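Local coordinates for synaptotagmin-1 (PDB 7AS6), which probably binds phospholipids through its C2 domains, with calcium as cofactor, and helps maintain plasma membrane integrity during freezing and osmotic stress, at residues 66-69 / 70-73. Sequence-based numbering, arbitrary orientation.
Sequences VRDP and QTQV
Gln72 reaches back along the turn to the backbone of Arg67 and Asp68. Its chain is extended beyond CG (chi2 179°), which carries the amide across to two consecutive N-H groups. OE1 accepts from Arg67 N and Asp68 N, each at 3.1 Å, both donors coming from the same face of the amide; Asp68 N stands well above the carbonyl plane, Arg67 N closer to it. CG1 of Val66 rests against the same oxygen. NE2 turns to the carbonyl of Ser38, and a water joins it to Arg67 NH1, while Arg67 NE bonds to Arg4 O.

Asp68 has CG anti to the backbone N (chi1 -163°), and its OD2 takes Gln70 N at 2.9 Å on the anti side, closing an Asx turn. Thr71 N meets OD2 at 3.1 Å from above the carboxylate plane; Thr71 OG1 adds a weak bond. Asp68 O receives Gln72 N at 3.2 Å, nearly in line with the carbonyl. In this connection between strands 57-66 and 73-80 of the C2 sandwich, two side-chain oxygens thus meet four main-chain N-H groups, and the Asp68 carboxylate is probably stabilised as an anion by its two amide donors.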
# COMPACT_ATOMS: atom_id res chain seq x y z
N VAL A 66 4.23 1.01 -15.37
CA VAL A 66 5.59 1.27 -14.93
C VAL A 66 6.35 1.94 -16.07
O VAL A 66 6.37 1.43 -17.20
CB VAL A 66 6.30 -0.03 -14.52
CG1 VAL A 66 7.67 0.29 -13.92
CG2 VAL A 66 5.46 -0.80 -13.53
N ARG A 67 6.96 3.09 -15.76
CA ARG A 67 7.76 3.83 -16.72
C ARG A 67 9.25 3.83 -16.42
O ARG A 67 10.04 4.12 -17.32
CB ARG A 67 7.26 5.29 -16.81
CG ARG A 67 5.93 5.40 -17.54
CD ARG A 67 5.29 6.76 -17.40
NE ARG A 67 4.03 6.81 -18.13
CZ ARG A 67 2.84 6.50 -17.61
NH1 ARG A 67 2.74 6.12 -16.33
NH2 ARG A 67 1.75 6.56 -18.35
N ASP A 68 9.65 3.51 -15.19
CA ASP A 68 11.06 3.31 -14.88
C ASP A 68 11.20 2.42 -13.65
O ASP A 68 11.10 2.91 -12.52
CB ASP A 68 11.78 4.64 -14.65
CG ASP A 68 13.30 4.50 -14.75
OD1 ASP A 68 13.89 5.12 -15.66
OD2 ASP A 68 13.89 3.76 -13.94
N PRO A 69 11.45 1.12 -13.83
CA PRO A 69 11.57 0.24 -12.66
C PRO A 69 12.71 0.61 -11.74
O PRO A 69 12.71 0.18 -10.57
CB PRO A 69 11.79 -1.15 -13.29
CG PRO A 69 11.35 -1.02 -14.72
CD PRO A 69 11.62 0.40 -15.10
N GLN A 70 13.67 1.40 -12.21
CA GLN A 70 14.83 1.75 -11.39
C GLN A 70 14.53 2.90 -10.43
O GLN A 70 15.00 2.89 -9.29
CB GLN A 70 16.01 2.12 -12.30
CG GLN A 70 16.54 0.98 -13.15
CD GLN A 70 17.14 -0.12 -12.30
OE1 GLN A 70 17.72 0.14 -11.25
NE2 GLN A 70 16.97 -1.37 -12.74
N THR A 71 13.76 3.90 -10.88
CA THR A 71 13.55 5.13 -10.12
C THR A 71 12.29 5.12 -9.26
O THR A 71 12.28 5.73 -8.19
CB THR A 71 13.48 6.33 -11.06
OG1 THR A 71 14.63 6.34 -11.91
CG2 THR A 71 13.43 7.65 -10.28
N GLN A 72 11.24 4.44 -9.72
CA GLN A 72 9.90 4.64 -9.17
C GLN A 72 9.69 3.83 -7.90
O GLN A 72 10.15 2.69 -7.79
CB GLN A 72 8.85 4.26 -10.21
CG GLN A 72 8.56 5.36 -11.19
CD GLN A 72 7.54 4.95 -12.21
OE1 GLN A 72 7.68 3.92 -12.86
NE2 GLN A 72 6.48 5.74 -12.34
N VAL A 73 8.98 4.43 -6.94
CA VAL A 73 8.69 3.78 -5.67
C VAL A 73 7.20 3.89 -5.40
O VAL A 73 6.54 4.86 -5.79
CB VAL A 73 9.51 4.38 -4.51
CG1 VAL A 73 10.97 4.57 -4.91
CG2 VAL A 73 8.95 5.69 -4.08
O HOH W 1 4.14 4.99 -14.24